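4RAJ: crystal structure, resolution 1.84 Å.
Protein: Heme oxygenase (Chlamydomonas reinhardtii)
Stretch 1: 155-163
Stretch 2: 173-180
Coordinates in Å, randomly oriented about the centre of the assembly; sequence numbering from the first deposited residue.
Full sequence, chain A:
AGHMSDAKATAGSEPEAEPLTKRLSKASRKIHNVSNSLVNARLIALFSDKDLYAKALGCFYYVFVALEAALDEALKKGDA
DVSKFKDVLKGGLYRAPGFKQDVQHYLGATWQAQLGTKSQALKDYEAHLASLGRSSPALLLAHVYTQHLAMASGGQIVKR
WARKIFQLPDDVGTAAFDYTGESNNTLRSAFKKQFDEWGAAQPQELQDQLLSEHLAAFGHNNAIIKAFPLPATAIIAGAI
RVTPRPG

Stretch 1 155-163: GQIVKRWAR
Stretch 2 (173-180) GTAAFDYT

Residues 155-163 form a helix, phi/psi near -60/-45 from Val 158 on, with psi only -28° and -23° at Gly 155 and Gln 156; i to i-4 hydrogen bonds run from Lys 159 N to Gly 155 O (3.0 Å) through Arg 163 N to Lys 159 O (3.0 Å). Residues 173-180, irregular (phi/psi 96/-12 at Gly 173, -131/34 at Thr 174, -112/8 at Phe 177, -93/146 at Asp 178), pass it in the opposite direction: CA atoms of Gly 155 and Phe 177 lie 5.9 Å apart, those of Lys 159 and Thr 174 5.8 Å.

Thr 174 (chi1 p) points toward the helix, and its OG1 accepts from NH1 and NH2 of Arg 163 (chi1 t, chi2 145°, chi3 m; 3.1 Å each), at the guanidinium edge. The same OG1 donates to Asp 178 OD1 (2.9 Å), committing the hydroxyl proton within its own stretch. Asp 178 OD1 (chi1 m, chi2 -17°) also receives Lys 159 NZ in a 3.0 Å salt bridge, reached by an all-t chain. Gln 156 (chi1 m, chi2 m) starts away from the loop but curls back, and its NE2 donates to Phe 177 O at 3.0 Å (157°); Gln 156 NE2 and Arg 163 NE also bond elsewhere in the structure. Phe 177 N is satisfied by Thr 174 O (2.9 Å).

Val 158 (chi1 t) covers one face of Phe 177 (chi1 m, chi2 -74°), CG1 3.7 Å from CZ. At Gly 155 an ideal CB would clash with Phe 177 CD1 (3.0 Å).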

ATOM      1  N   GLY A 155      -2.553   8.578   4.056  1.00 32.08           N
ATOM      2  CA  GLY A 155      -3.872   7.978   3.899  1.00 26.00           C
ATOM      3  C   GLY A 155      -4.935   8.606   4.792  1.00 36.24           C
ATOM      4  O   GLY A 155      -6.116   8.607   4.441  1.00 32.64           O
ATOM      5  N   GLN A 156      -4.530   9.147   5.942  1.00 32.60           N
ATOM      6  CA  GLN A 156      -5.489   9.766   6.859  1.00 33.24           C
ATOM      7  C   GLN A 156      -6.086  11.040   6.266  1.00 32.15           C
ATOM      8  O   GLN A 156      -7.175  11.470   6.653  1.00 32.94           O
ATOM      9  CB  GLN A 156      -4.832  10.072   8.209  1.00 33.20           C
ATOM     10  CG  GLN A 156      -4.206   8.860   8.856  1.00 34.09           C
ATOM     11  CD  GLN A 156      -5.163   7.688   8.930  1.00 32.61           C
ATOM     12  OE1 GLN A 156      -6.123   7.706   9.704  1.00 35.36           O
ATOM     13  NE2 GLN A 156      -4.911   6.661   8.119  1.00 25.12           N
ATOM     14  N   ILE A 157      -5.372  11.640   5.324  1.00 32.83           N
ATOM     15  CA  ILE A 157      -5.860  12.847   4.669  1.00 38.25           C
ATOM     16  C   ILE A 157      -6.937  12.502   3.646  1.00 33.45           C
ATOM     17  O   ILE A 157      -7.975  13.161   3.578  1.00 35.48           O
ATOM     18  CB  ILE A 157      -4.714  13.619   3.983  1.00 48.77           C
ATOM     19  CG1 ILE A 157      -3.715  14.118   5.030  1.00 57.19           C
ATOM     20  CG2 ILE A 157      -5.258  14.788   3.184  1.00 44.17           C
ATOM     21  CD1 ILE A 157      -2.417  14.644   4.441  1.00 58.51           C
ATOM     22  N   VAL A 158      -6.694  11.463   2.852  1.00 30.02           N
ATOM     23  CA  VAL A 158      -7.708  10.958   1.930  1.00 23.48           C
ATOM     24  C   VAL A 158      -8.965  10.567   2.700  1.00 23.51           C
ATOM     25  O   VAL A 158     -10.079  10.864   2.288  1.00 24.92           O
ATOM     26  CB  VAL A 158      -7.184   9.735   1.137  1.00 27.35           C
ATOM     27  CG1 VAL A 158      -8.290   9.118   0.306  1.00 23.91           C
ATOM     28  CG2 VAL A 158      -6.016  10.146   0.249  1.00 32.74           C
ATOM     29  N   LYS A 159      -8.770   9.905   3.833  1.00 21.03           N
ATOM     30  CA  LYS A 159      -9.876   9.480   4.684  1.00 23.60           C
ATOM     31  C   LYS A 159     -10.748  10.663   5.121  1.00 27.11           C
ATOM     32  O   LYS A 159     -11.982  10.614   5.035  1.00 24.36           O
ATOM     33  CB  LYS A 159      -9.318   8.741   5.903  1.00 28.49           C
ATOM     34  CG  LYS A 159     -10.224   8.677   7.098  1.00 30.20           C
ATOM     35  CD  LYS A 159      -9.595   7.763   8.126  1.00 30.00           C
ATOM     36  CE  LYS A 159     -10.126   8.034   9.500  1.00 39.59           C
ATOM     37  NZ  LYS A 159      -9.715   6.969  10.453  1.00 39.80           N
ATOM     38  N   ARG A 160     -10.096  11.731   5.568  1.00 26.60           N
ATOM     39  CA  ARG A 160     -10.812  12.924   6.016  1.00 28.84           C
ATOM     40  C   ARG A 160     -11.631  13.567   4.895  1.00 28.00           C
ATOM     41  O   ARG A 160     -12.765  14.024   5.125  1.00 27.10           O
ATOM     42  CB  ARG A 160      -9.830  13.944   6.605  1.00 31.71           C
ATOM     43  CG  ARG A 160      -9.574  13.749   8.098  1.00 39.51           C
ATOM     44  CD  ARG A 160      -8.355  14.533   8.572  1.00 59.29           C
ATOM     45  NE  ARG A 160      -7.376  13.659   9.217  1.00 75.42           N
ATOM     46  CZ  ARG A 160      -6.099  13.973   9.424  1.00 75.81           C
ATOM     47  NH1 ARG A 160      -5.631  15.151   9.032  1.00 78.95           N
ATOM     48  NH2 ARG A 160      -5.289  13.105  10.020  1.00 70.10           N
ATOM     49  N   TRP A 161     -11.060  13.620   3.694  1.00 22.23           N
ATOM     50  CA  TRP A 161     -11.766  14.159   2.535  1.00 23.72           C
ATOM     51  C   TRP A 161     -12.930  13.268   2.129  1.00 23.13           C
ATOM     52  O   TRP A 161     -14.020  13.764   1.851  1.00 24.51           O
ATOM     53  CB  TRP A 161     -10.819  14.341   1.341  1.00 23.55           C
ATOM     54  CG  TRP A 161     -10.126  15.659   1.320  1.00 28.64           C
ATOM     55  CD1 TRP A 161      -8.791  15.888   1.475  1.00 42.30           C
ATOM     56  CD2 TRP A 161     -10.736  16.941   1.141  1.00 29.30           C
ATOM     57  NE1 TRP A 161      -8.533  17.236   1.404  1.00 38.80           N
ATOM     58  CE2 TRP A 161      -9.710  17.903   1.197  1.00 36.27           C
ATOM     59  CE3 TRP A 161     -12.053  17.369   0.950  1.00 37.13           C
ATOM     60  CZ2 TRP A 161      -9.959  19.271   1.060  1.00 37.76           C
ATOM     61  CZ3 TRP A 161     -12.299  18.726   0.821  1.00 34.19           C
ATOM     62  CH2 TRP A 161     -11.256  19.660   0.873  1.00 41.72           C
ATOM     63  N   ALA A 162     -12.710  11.959   2.092  1.00 19.78           N
ATOM     64  CA  ALA A 162     -13.799  11.036   1.769  1.00 21.69           C
ATOM     65  C   ALA A 162     -14.981  11.229   2.714  1.00 27.67           C
ATOM     66  O   ALA A 162     -16.138  11.304   2.279  1.00 22.52           O
ATOM     67  CB  ALA A 162     -13.311   9.582   1.824  1.00 19.06           C
ATOM     68  N   ARG A 163     -14.693  11.321   4.012  1.00 24.91           N
ATOM     69  CA  ARG A 163     -15.761  11.456   4.995  1.00 25.08           C
ATOM     70  C   ARG A 163     -16.508  12.783   4.818  1.00 24.38           C
ATOM     71  O   ARG A 163     -17.730  12.839   4.946  1.00 27.45           O
ATOM     72  CB  ARG A 163     -15.201  11.332   6.414  1.00 21.92           C
ATOM     73  CG  ARG A 163     -16.239  11.513   7.516  1.00 28.78           C
ATOM     74  CD  ARG A 163     -15.959  10.612   8.718  1.00 37.99           C
ATOM     75  NE  ARG A 163     -16.226   9.202   8.422  1.00 30.13           N
ATOM     76  CZ  ARG A 163     -15.294   8.272   8.264  1.00 29.21           C
ATOM     77  NH1 ARG A 163     -15.660   7.024   7.982  1.00 27.44           N
ATOM     78  NH2 ARG A 163     -14.004   8.577   8.382  1.00 28.34           N
ATOM     79  N   GLY A 173     -17.029   3.382   5.346  1.00 24.37           N
ATOM     80  CA  GLY A 173     -16.570   4.083   4.152  1.00 20.81           C
ATOM     81  C   GLY A 173     -15.104   4.450   4.076  1.00 24.73           C
ATOM     82  O   GLY A 173     -14.627   4.844   3.007  1.00 20.32           O
ATOM     83  N   THR A 174     -14.381   4.341   5.191  1.00 21.29           N
ATOM     84  CA  THR A 174     -12.938   4.588   5.148  1.00 18.81           C
ATOM     85  C   THR A 174     -12.151   3.480   5.815  1.00 20.40           C
ATOM     86  O   THR A 174     -11.109   3.736   6.428  1.00 21.74           O
ATOM     87  CB  THR A 174     -12.561   5.945   5.809  1.00 21.37           C
ATOM     88  OG1 THR A 174     -12.856   5.918   7.215  1.00 21.20           O
ATOM     89  CG2 THR A 174     -13.318   7.111   5.141  1.00 22.37           C
ATOM     90  N   ALA A 175     -12.641   2.244   5.704  1.00 17.65           N
ATOM     91  CA  ALA A 175     -11.989   1.117   6.374  1.00 21.13           C
ATOM     92  C   ALA A 175     -10.573   0.871   5.841  1.00 21.32           C
ATOM     93  O   ALA A 175      -9.713   0.368   6.566  1.00 20.67           O
ATOM     94  CB  ALA A 175     -12.839  -0.151   6.245  1.00 28.35           C
ATOM     95  N   ALA A 176     -10.333   1.245   4.587  1.00 21.15           N
ATOM     96  CA  ALA A 176      -8.996   1.144   3.994  1.00 17.85           C
ATOM     97  C   ALA A 176      -7.972   1.950   4.786  1.00 22.82           C
ATOM     98  O   ALA A 176      -6.786   1.608   4.815  1.00 19.83           O
ATOM     99  CB  ALA A 176      -9.019   1.621   2.539  1.00 16.34           C
ATOM    100  N   PHE A 177      -8.443   3.026   5.415  1.00 17.41           N
ATOM    101  CA  PHE A 177      -7.592   3.973   6.135  1.00 16.89           C
ATOM    102  C   PHE A 177      -7.800   3.956   7.661  1.00 19.32           C
ATOM    103  O   PHE A 177      -7.246   4.800   8.372  1.00 21.75           O
ATOM    104  CB  PHE A 177      -7.852   5.384   5.602  1.00 17.44           C
ATOM    105  CG  PHE A 177      -7.745   5.483   4.103  1.00 20.51           C
ATOM    106  CD1 PHE A 177      -6.508   5.452   3.486  1.00 27.11           C
ATOM    107  CD2 PHE A 177      -8.883   5.595   3.315  1.00 21.68           C
ATOM    108  CE1 PHE A 177      -6.413   5.531   2.106  1.00 26.87           C
ATOM    109  CE2 PHE A 177      -8.793   5.682   1.936  1.00 22.68           C
ATOM    110  CZ  PHE A 177      -7.561   5.647   1.330  1.00 21.38           C
ATOM    111  N   ASP A 178      -8.584   3.008   8.158  1.00 18.47           N
ATOM    112  CA  ASP A 178      -8.885   2.962   9.590  1.00 29.53           C
ATOM    113  C   ASP A 178      -7.917   2.063  10.370  1.00 28.16           C
ATOM    114  O   ASP A 178      -7.463   1.028   9.870  1.00 22.21           O
ATOM    115  CB  ASP A 178     -10.314   2.475   9.839  1.00 23.55           C
ATOM    116  CG  ASP A 178     -11.375   3.471   9.380  1.00 32.03           C
ATOM    117  OD1 ASP A 178     -11.075   4.672   9.153  1.00 28.74           O
ATOM    118  OD2 ASP A 178     -12.527   3.036   9.235  1.00 29.80           O
ATOM    119  N   TYR A 179      -7.627   2.469  11.605  1.00 20.54           N
ATOM    120  CA  TYR A 179      -6.780   1.699  12.509  1.00 20.80           C
ATOM    121  C   TYR A 179      -7.455   1.650  13.864  1.00 25.45           C
ATOM    122  O   TYR A 179      -7.112   2.407  14.768  1.00 26.01           O
ATOM    123  CB  TYR A 179      -5.379   2.320  12.614  1.00 20.95           C
ATOM    124  CG  TYR A 179      -4.655   2.266  11.276  1.00 19.75           C
ATOM    125  CD1 TYR A 179      -4.888   3.242  10.304  1.00 21.92           C
ATOM    126  CD2 TYR A 179      -3.766   1.242  10.981  1.00 22.03           C
ATOM    127  CE1 TYR A 179      -4.257   3.193   9.060  1.00 22.19           C
ATOM    128  CE2 TYR A 179      -3.118   1.184   9.736  1.00 24.00           C
ATOM    129  CZ  TYR A 179      -3.375   2.165   8.787  1.00 24.19           C
ATOM    130  OH  TYR A 179      -2.762   2.129   7.548  1.00 20.99           O
ATOM    131  N   THR A 180      -8.421   0.750  13.999  1.00 24.01           N
ATOM    132  CA  THR A 180      -9.297   0.744  15.167  1.00 24.42           C
ATOM    133  C   THR A 180      -8.764  -0.091  16.339  1.00 26.69           C
ATOM    134  O   THR A 180      -9.375  -0.115  17.411  1.00 27.78           O
ATOM    135  CB  THR A 180     -10.681   0.220  14.789  1.00 31.06           C
ATOM    136  OG1 THR A 180     -10.558  -1.144  14.370  1.00 29.61           O
ATOM    137  CG2 THR A 180     -11.258   1.046  13.651  1.00 28.80           C
TER